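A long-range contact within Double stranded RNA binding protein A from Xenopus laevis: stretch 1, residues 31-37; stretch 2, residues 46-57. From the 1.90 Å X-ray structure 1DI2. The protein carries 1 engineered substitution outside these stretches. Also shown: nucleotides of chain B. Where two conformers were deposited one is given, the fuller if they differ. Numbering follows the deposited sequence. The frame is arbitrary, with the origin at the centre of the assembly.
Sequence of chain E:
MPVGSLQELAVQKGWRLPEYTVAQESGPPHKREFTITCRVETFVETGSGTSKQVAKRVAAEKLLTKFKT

Stretch 1, residues 31-37: KREFTIT
Stretch 2 46-57: TGSGTSKQVAKR

Two antiparallel strands, 33-37 and 46-49, run side by side with 161° between their directions and an axis separation of 4.5 Å; the chain then turns through Thr50 and Ser51 into a helix that begins at Lys52 and runs on past Arg57, and which crosses strand 33-37 at -40° with a closest axis approach of 7.2 Å. Backbone angles are extended in both strands, from -103/132 at Thr37 to -141/149 at Gly47, and Gly49 is almost fully stretched at -175/179. Phe34 pairs with Gly49 and Ile36 with Gly47 as hydrogen-bonded pairs (CA to CA 5.5 and 5.3 Å); Thr35 with Ser48 and Thr37 with Thr46 are the non-hydrogen-bonded pairs (4.1 and 4.4 Å).

Four backbone bonds satisfy N and O of Phe34, Gly49, Ile36 and Gly47: Phe34 N to Gly49 O, 2.8 Å; Gly49 N to Phe34 O, 2.9 Å; Ile36 N to Gly47 O, 2.7 Å; and Gly47 N to Ile36 O, 2.9 Å. The same carbonyls receive CA-H contacts, the shortest from Ser48 CA to Phe34 O at 2.9 Å. Just outside the Phe34-Gly49 bridge, water 1 links the loop residues flanking the strands, donating to Arg32 O at 2.7 Å and to Thr50 O at 2.8 Å.

Phe34 and Ile36 share the face covered by the helix, and each loses about 100 Å² to the other stretch, out of 602 Å² buried in all. Their partners are glycines, which leave room for the helix: an ideal CB on Gly47 would lie 2.8 Å from Ala55 O, and one on Gly49 would lie 2.6 Å from Val54 CG1. Ala55 points toward the strand, its small CB 4.3 Å from Phe34 CB and 3.8 Å from Ile36 CG1. Ile36 (m, t) extends CD1 to 3.1 Å from Lys52 O and 3.8 Å from Lys56 CB. Phe34 (chi1 m, chi2 81°) receives Lys52 CG over one ring face, 4.0 Å from the centroid and 27° off the normal, while O2' of C7 lies near the ring plane, 3.4 Å from Phe34 CZ.

Two amides of the first helical turn are satisfied from outside the helix's own carbonyls: Val54 N by OG of Ser51 (p), the N-cap, at 3.1 Å, and Lys52 N by OP1 of G8 at 3.0 Å. Ser51 O accepts from Ala55 N at 2.9 Å, and Lys52 O from Lys56 N at 3.0 Å. The Lys52 side chain (m, t, t, t) sets CG over the ring and carries NZ on to OP1 of C9 at 2.8 Å, with a weak bond from NZ to O3' of G8 at 3.3 Å, as befits a double-stranded RNA binding protein.

The opposite sheet face carries Thr35, Thr37, Thr46 and Ser48, polar residues suited to its greater exposure. Thr35 OG1 (m) lies 3.7 Å from Ser48 CB, and Thr37 OG1 (m) 4.0 Å from Thr46 CG2 (p). Water 2 joins Glu33 OE2, to which it donates at 2.9 Å, with Ser48 OG (p) at 3.1 Å.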

ATOM      1  N   LYS E  31      -3.570  -3.063 -13.589  1.00 29.26           N
ATOM      2  CA  LYS E  31      -4.299  -3.416 -12.373  1.00 29.25           C
ATOM      3  C   LYS E  31      -4.179  -4.913 -12.120  1.00 28.07           C
ATOM      4  O   LYS E  31      -5.164  -5.659 -12.138  1.00 26.25           O
ATOM      5  CB  LYS E  31      -5.767  -3.016 -12.472  1.00 32.22           C
ATOM      6  CG  LYS E  31      -6.551  -3.324 -11.199  1.00 38.37           C
ATOM      7  CD  LYS E  31      -8.030  -2.988 -11.326  1.00 41.55           C
ATOM      8  CE  LYS E  31      -8.771  -3.403 -10.064  1.00 47.91           C
ATOM      9  NZ  LYS E  31     -10.242  -3.197 -10.155  1.00 52.42           N
ATOM     10  N   ARG E  32      -2.943  -5.324 -11.882  1.00 21.44           N
ATOM     11  CA  ARG E  32      -2.594  -6.712 -11.633  1.00 23.48           C
ATOM     12  C   ARG E  32      -2.917  -7.110 -10.200  1.00 20.76           C
ATOM     13  O   ARG E  32      -3.143  -6.261  -9.335  1.00 20.98           O
ATOM     14  CB  ARG E  32      -1.089  -6.907 -11.890  1.00 23.35           C
ATOM     15  CG  ARG E  32      -0.636  -6.668 -13.329  1.00 26.22           C
ATOM     16  CD  ARG E  32      -0.870  -7.882 -14.246  1.00 26.79           C
ATOM     17  NE  ARG E  32       0.119  -8.939 -14.033  1.00 30.27           N
ATOM     18  CZ  ARG E  32       0.093 -10.140 -14.615  1.00 32.26           C
ATOM     19  NH1 ARG E  32      -0.878 -10.456 -15.469  1.00 35.79           N
ATOM     20  NH2 ARG E  32       1.050 -11.021 -14.355  1.00 30.43           N
ATOM     21  N   GLU E  33      -2.973  -8.416  -9.970  1.00 19.02           N
ATOM     22  CA  GLU E  33      -3.197  -8.925  -8.632  1.00 19.55           C
ATOM     23  C   GLU E  33      -2.291 -10.127  -8.511  1.00 17.67           C
ATOM     24  O   GLU E  33      -2.155 -10.905  -9.449  1.00 16.69           O
ATOM     25  CB  GLU E  33      -4.642  -9.369  -8.374  1.00 23.04           C
ATOM     26  CG  GLU E  33      -4.859  -9.638  -6.875  1.00 30.60           C
ATOM     27  CD  GLU E  33      -6.170 -10.322  -6.545  1.00 35.23           C
ATOM     28  OE1 GLU E  33      -6.336 -11.505  -6.894  1.00 41.29           O
ATOM     29  OE2 GLU E  33      -7.039  -9.677  -5.924  1.00 43.33           O
ATOM     30  N   PHE E  34      -1.651 -10.258  -7.362  1.00 17.49           N
ATOM     31  CA  PHE E  34      -0.758 -11.383  -7.139  1.00 17.27           C
ATOM     32  C   PHE E  34      -1.196 -12.165  -5.923  1.00 17.49           C
ATOM     33  O   PHE E  34      -1.756 -11.611  -4.981  1.00 18.10           O
ATOM     34  CB  PHE E  34       0.695 -10.911  -6.944  1.00 19.37           C
ATOM     35  CG  PHE E  34       1.261 -10.198  -8.132  1.00 18.49           C
ATOM     36  CD1 PHE E  34       0.967  -8.855  -8.359  1.00 17.62           C
ATOM     37  CD2 PHE E  34       2.001 -10.891  -9.080  1.00 22.03           C
ATOM     38  CE1 PHE E  34       1.402  -8.218  -9.519  1.00 19.59           C
ATOM     39  CE2 PHE E  34       2.440 -10.259 -10.246  1.00 20.88           C
ATOM     40  CZ  PHE E  34       2.140  -8.923 -10.472  1.00 20.52           C
ATOM     41  N   THR E  35      -0.959 -13.470  -5.966  1.00 18.72           N
ATOM     42  CA  THR E  35      -1.286 -14.323  -4.841  1.00 20.38           C
ATOM     43  C   THR E  35      -0.007 -15.072  -4.498  1.00 18.74           C
ATOM     44  O   THR E  35       0.636 -15.660  -5.370  1.00 19.66           O
ATOM     45  CB  THR E  35      -2.416 -15.309  -5.181  1.00 21.71           C
ATOM     46  OG1 THR E  35      -3.604 -14.573  -5.492  1.00 23.41           O
ATOM     47  CG2 THR E  35      -2.703 -16.210  -3.983  1.00 24.86           C
ATOM     48  N   ILE E  36       0.378 -15.008  -3.229  1.00 16.77           N
ATOM     49  CA  ILE E  36       1.588 -15.667  -2.768  1.00 15.88           C
ATOM     50  C   ILE E  36       1.249 -16.664  -1.679  1.00 17.18           C
ATOM     51  O   ILE E  36       0.394 -16.400  -0.843  1.00 17.45           O
ATOM     52  CB  ILE E  36       2.589 -14.620  -2.228  1.00 17.13           C
ATOM     53  CG1 ILE E  36       3.141 -13.817  -3.411  1.00 21.92           C
ATOM     54  CG2 ILE E  36       3.700 -15.297  -1.389  1.00 13.03           C
ATOM     55  CD1 ILE E  36       4.220 -12.822  -3.044  1.00 27.28           C
ATOM     56  N   THR E  37       1.893 -17.826  -1.723  1.00 16.86           N
ATOM     57  CA  THR E  37       1.672 -18.848  -0.714  1.00 16.70           C
ATOM     58  C   THR E  37       2.855 -18.824   0.261  1.00 19.84           C
ATOM     59  O   THR E  37       4.024 -18.774  -0.151  1.00 18.96           O
ATOM     60  CB  THR E  37       1.554 -20.267  -1.347  1.00 19.84           C
ATOM     61  OG1 THR E  37       0.393 -20.327  -2.186  1.00 23.07           O
ATOM     62  CG2 THR E  37       1.404 -21.346  -0.254  1.00 22.26           C
ATOM     63  N   THR E  46      -2.272 -18.339   2.184  1.00 20.82           N
ATOM     64  CA  THR E  46      -2.194 -17.606   0.934  1.00 21.40           C
ATOM     65  C   THR E  46      -2.549 -16.143   1.180  1.00 23.24           C
ATOM     66  O   THR E  46      -3.357 -15.822   2.060  1.00 24.24           O
ATOM     67  CB  THR E  46      -3.171 -18.167  -0.090  1.00 24.05           C
ATOM     68  OG1 THR E  46      -4.503 -17.874   0.330  1.00 34.03           O
ATOM     69  CG2 THR E  46      -3.013 -19.673  -0.201  1.00 25.48           C
ATOM     70  N   GLY E  47      -1.917 -15.263   0.412  1.00 17.80           N
ATOM     71  CA  GLY E  47      -2.186 -13.846   0.533  1.00 14.77           C
ATOM     72  C   GLY E  47      -2.195 -13.258  -0.857  1.00 16.84           C
ATOM     73  O   GLY E  47      -1.469 -13.737  -1.747  1.00 17.39           O
ATOM     74  N   SER E  48      -3.000 -12.217  -1.061  0.50 16.95           N
ATOM     75  CA  SER E  48      -3.096 -11.568  -2.367  0.50 18.48           C
ATOM     76  C   SER E  48      -3.008 -10.053  -2.226  0.50 18.19           C
ATOM     77  O   SER E  48      -3.289  -9.499  -1.162  0.50 19.56           O
ATOM     78  CB  SER E  48      -4.417 -11.940  -3.054  0.50 19.22           C
ATOM     79  OG  SER E  48      -5.525 -11.582  -2.247  0.50 23.04           O
ATOM     80  N   GLY E  49      -2.609  -9.390  -3.306  1.00 19.01           N
ATOM     81  CA  GLY E  49      -2.500  -7.943  -3.274  1.00 19.22           C
ATOM     82  C   GLY E  49      -2.141  -7.332  -4.609  1.00 17.78           C
ATOM     83  O   GLY E  49      -1.937  -8.042  -5.595  1.00 17.73           O
ATOM     84  N   THR E  50      -2.056  -6.003  -4.632  1.00 15.45           N
ATOM     85  CA  THR E  50      -1.739  -5.282  -5.851  1.00 16.74           C
ATOM     86  C   THR E  50      -0.292  -5.470  -6.301  1.00 16.52           C
ATOM     87  O   THR E  50       0.069  -5.083  -7.405  1.00 15.23           O
ATOM     88  CB  THR E  50      -2.027  -3.777  -5.683  1.00 18.02           C
ATOM     89  OG1 THR E  50      -1.361  -3.297  -4.511  1.00 18.29           O
ATOM     90  CG2 THR E  50      -3.530  -3.524  -5.551  1.00 20.91           C
ATOM     91  N   SER E  51       0.540  -6.057  -5.455  1.00 16.38           N
ATOM     92  CA  SER E  51       1.932  -6.266  -5.832  1.00 16.78           C
ATOM     93  C   SER E  51       2.466  -7.492  -5.124  1.00 15.12           C
ATOM     94  O   SER E  51       1.921  -7.912  -4.108  1.00 18.09           O
ATOM     95  CB  SER E  51       2.786  -5.054  -5.442  1.00 16.57           C
ATOM     96  OG  SER E  51       2.859  -4.908  -4.034  1.00 17.68           O
ATOM     97  N   LYS E  52       3.535  -8.068  -5.659  1.00 19.30           N
ATOM     98  CA  LYS E  52       4.125  -9.242  -5.035  1.00 19.16           C
ATOM     99  C   LYS E  52       4.547  -8.932  -3.613  1.00 19.25           C
ATOM    100  O   LYS E  52       4.479  -9.796  -2.747  1.00 21.12           O
ATOM    101  CB  LYS E  52       5.331  -9.732  -5.836  1.00 22.41           C
ATOM    102  CG  LYS E  52       4.969 -10.343  -7.177  1.00 23.15           C
ATOM    103  CD  LYS E  52       6.219 -10.823  -7.913  1.00 21.44           C
ATOM    104  CE  LYS E  52       5.857 -11.552  -9.194  1.00 27.15           C
ATOM    105  NZ  LYS E  52       7.072 -12.060  -9.882  1.00 28.91           N
ATOM    106  N   GLN E  53       4.986  -7.699  -3.382  1.00 18.15           N
ATOM    107  CA  GLN E  53       5.424  -7.271  -2.062  1.00 19.15           C
ATOM    108  C   GLN E  53       4.240  -7.287  -1.102  1.00 19.60           C
ATOM    109  O   GLN E  53       4.325  -7.850  -0.005  1.00 20.61           O
ATOM    110  CB  GLN E  53       6.046  -5.862  -2.128  1.00 20.38           C
ATOM    111  CG  GLN E  53       6.116  -5.130  -0.780  1.00 29.14           C
ATOM    112  CD  GLN E  53       6.767  -3.746  -0.869  1.00 37.43           C
ATOM    113  OE1 GLN E  53       6.569  -3.010  -1.839  1.00 39.89           O
ATOM    114  NE2 GLN E  53       7.520  -3.381   0.165  1.00 39.48           N
ATOM    115  N   VAL E  54       3.133  -6.679  -1.519  1.00 17.60           N
ATOM    116  CA  VAL E  54       1.952  -6.639  -0.675  1.00 15.87           C
ATOM    117  C   VAL E  54       1.389  -8.031  -0.429  1.00 15.78           C
ATOM    118  O   VAL E  54       1.083  -8.378   0.715  1.00 20.17           O
ATOM    119  CB  VAL E  54       0.863  -5.692  -1.267  1.00 18.48           C
ATOM    120  CG1 VAL E  54      -0.462  -5.840  -0.503  1.00 20.21           C
ATOM    121  CG2 VAL E  54       1.340  -4.239  -1.161  1.00 18.93           C
ATOM    122  N   ALA E  55       1.268  -8.837  -1.486  1.00 17.07           N
ATOM    123  CA  ALA E  55       0.740 -10.196  -1.339  1.00 16.47           C
ATOM    124  C   ALA E  55       1.574 -10.990  -0.329  1.00 17.24           C
ATOM    125  O   ALA E  55       1.036 -11.768   0.465  1.00 17.34           O
ATOM    126  CB  ALA E  55       0.741 -10.920  -2.681  1.00 16.38           C
ATOM    127  N   LYS E  56       2.891 -10.790  -0.365  1.00 18.07           N
ATOM    128  CA  LYS E  56       3.792 -11.493   0.555  1.00 16.57           C
ATOM    129  C   LYS E  56       3.523 -11.088   2.009  1.00 19.07           C
ATOM    130  O   LYS E  56       3.527 -11.927   2.915  1.00 17.42           O
ATOM    131  CB  LYS E  56       5.256 -11.190   0.209  1.00 16.31           C
ATOM    132  CG  LYS E  56       6.261 -11.850   1.156  1.00 16.52           C
ATOM    133  CD  LYS E  56       7.712 -11.438   0.846  1.00 18.58           C
ATOM    134  CE  LYS E  56       8.701 -12.135   1.795  1.00 17.10           C
ATOM    135  NZ  LYS E  56      10.121 -11.667   1.642  1.00 14.57           N
ATOM    136  N   ARG E  57       3.288  -9.799   2.223  1.00 15.41           N
ATOM    137  CA  ARG E  57       3.022  -9.284   3.562  1.00 19.98           C
ATOM    138  C   ARG E  57       1.714  -9.892   4.083  1.00 15.73           C
ATOM    139  O   ARG E  57       1.624 -10.310   5.230  1.00 15.78           O
ATOM    140  CB  ARG E  57       2.921  -7.753   3.493  1.00 23.08           C
ATOM    141  CG  ARG E  57       3.020  -6.989   4.816  1.00 28.80           C
ATOM    142  CD  ARG E  57       3.054  -5.474   4.524  1.00 36.92           C
ATOM    143  NE  ARG E  57       3.583  -4.675   5.628  1.00 43.83           N
ATOM    144  CZ  ARG E  57       2.954  -4.447   6.777  1.00 46.04           C
ATOM    145  NH1 ARG E  57       1.748  -4.947   6.995  1.00 48.67           N
ATOM    146  NH2 ARG E  57       3.541  -3.718   7.714  1.00 47.45           N
TER
ATOM    147  P     G B   8       5.182  -5.487  -8.718  1.00 17.08           P
ATOM    148  OP1   G B   8       5.123  -6.479  -7.611  1.00 23.11           O
ATOM    149  OP2   G B   8       5.879  -4.186  -8.485  1.00 22.77           O
ATOM    150  O5'   G B   8       5.833  -6.189  -9.982  1.00 24.52           O
ATOM    151  C5'   G B   8       5.311  -7.413 -10.487  1.00 25.58           C
ATOM    152  C4'   G B   8       6.045  -7.819 -11.740  1.00 20.99           C
ATOM    153  O4'   G B   8       5.804  -6.835 -12.779  1.00 22.38           O
ATOM    154  C3'   G B   8       7.561  -7.852 -11.615  1.00 24.40           C
ATOM    155  O3'   G B   8       7.983  -9.081 -11.034  1.00 25.29           O
ATOM    156  C2'   G B   8       7.996  -7.713 -13.072  1.00 24.56           C
ATOM    157  O2'   G B   8       7.831  -8.908 -13.810  1.00 25.99           O
ATOM    158  C1'   G B   8       6.963  -6.718 -13.597  1.00 25.04           C
ATOM    159  N9    G B   8       7.399  -5.326 -13.579  1.00 24.90           N
ATOM    160  C8    G B   8       7.009  -4.355 -12.691  1.00 25.47           C
ATOM    161  N7    G B   8       7.533  -3.189 -12.942  1.00 24.28           N
ATOM    162  C5    G B   8       8.327  -3.402 -14.060  1.00 27.42           C
ATOM    163  C6    G B   8       9.145  -2.506 -14.784  1.00 23.90           C
ATOM    164  O6    G B   8       9.332  -1.301 -14.571  1.00 24.86           O
ATOM    165  N1    G B   8       9.780  -3.135 -15.850  1.00 24.77           N
ATOM    166  C2    G B   8       9.649  -4.460 -16.172  1.00 27.28           C
ATOM    167  N2    G B   8      10.353  -4.885 -17.230  1.00 29.57           N
ATOM    168  N3    G B   8       8.888  -5.311 -15.501  1.00 30.56           N
ATOM    169  C4    G B   8       8.262  -4.718 -14.467  1.00 25.47           C
ATOM    170  P     C B   7       2.224  -0.400  -8.017  1.00 24.34           P
ATOM    171  OP1   C B   7       2.000  -0.876  -6.623  1.00 27.78           O
ATOM    172  OP2   C B   7       3.327   0.544  -8.299  1.00 22.01           O
ATOM    173  O5'   C B   7       2.503  -1.675  -8.921  1.00 22.77           O
ATOM    174  C5'   C B   7       1.630  -2.800  -8.884  1.00 20.30           C
ATOM    175  C4'   C B   7       1.949  -3.733 -10.016  1.00 19.73           C
ATOM    176  O4'   C B   7       1.695  -3.078 -11.296  1.00 19.85           O
ATOM    177  C3'   C B   7       3.405  -4.159 -10.114  1.00 21.00           C
ATOM    178  O3'   C B   7       3.670  -5.202  -9.182  1.00 23.38           O
ATOM    179  C2'   C B   7       3.470  -4.617 -11.565  1.00 22.05           C
ATOM    180  O2'   C B   7       2.793  -5.848 -11.747  1.00 21.17           O
ATOM    181  C1'   C B   7       2.641  -3.528 -12.252  1.00 18.61           C
ATOM    182  N1    C B   7       3.458  -2.383 -12.667  1.00 23.52           N
ATOM    183  C2    C B   7       4.199  -2.484 -13.840  1.00 24.34           C
ATOM    184  O2    C B   7       4.140  -3.533 -14.496  1.00 26.28           O
ATOM    185  N3    C B   7       4.961  -1.439 -14.234  1.00 26.54           N
ATOM    186  C4    C B   7       5.004  -0.327 -13.494  1.00 22.58           C
ATOM    187  N4    C B   7       5.772   0.682 -13.925  1.00 25.33           N
ATOM    188  C5    C B   7       4.262  -0.200 -12.286  1.00 22.58           C
ATOM    189  C6    C B   7       3.506  -1.242 -11.914  1.00 24.65           C
ATOM    190  P     C B   9       9.356  -9.146 -10.205  1.00 28.57           P
ATOM    191  OP1   C B   9       9.446 -10.531  -9.674  1.00 31.21           O
ATOM    192  OP2   C B   9       9.454  -7.987  -9.281  1.00 28.76           O
ATOM    193  O5'   C B   9      10.476  -8.962 -11.323  1.00 29.50           O
ATOM    194  C5'   C B   9      10.655  -9.942 -12.340  1.00 31.71           C
ATOM    195  C4'   C B   9      11.628  -9.444 -13.377  1.00 31.90           C
ATOM    196  O4'   C B   9      11.078  -8.273 -14.037  1.00 30.96           O
ATOM    197  C3'   C B   9      12.976  -8.982 -12.848  1.00 32.87           C
ATOM    198  O3'   C B   9      13.860 -10.085 -12.684  1.00 33.22           O
ATOM    199  C2'   C B   9      13.447  -8.055 -13.958  1.00 32.26           C
ATOM    200  O2'   C B   9      13.959  -8.780 -15.055  1.00 30.90           O
ATOM    201  C1'   C B   9      12.133  -7.386 -14.373  1.00 31.56           C
ATOM    202  N1    C B   9      11.885  -6.084 -13.725  1.00 30.84           N
ATOM    203  C2    C B   9      12.520  -4.952 -14.240  1.00 29.71           C
ATOM    204  O2    C B   9      13.309  -5.091 -15.188  1.00 31.75           O
ATOM    205  N3    C B   9      12.266  -3.741 -13.690  1.00 24.80           N
ATOM    206  C4    C B   9      11.418  -3.636 -12.665  1.00 26.72           C
ATOM    207  N4    C B   9      11.171  -2.406 -12.179  1.00 24.48           N
ATOM    208  C5    C B   9      10.778  -4.780 -12.099  1.00 25.79           C
ATOM    209  C6    C B   9      11.038  -5.974 -12.656  1.00 27.40           C
HETATM  210  O   HOH W   1      -1.630  -4.052  -9.333  1.00 21.72           O
HETATM  211  O   HOH W   2      -6.228  -8.747  -3.354  1.00 33.27           O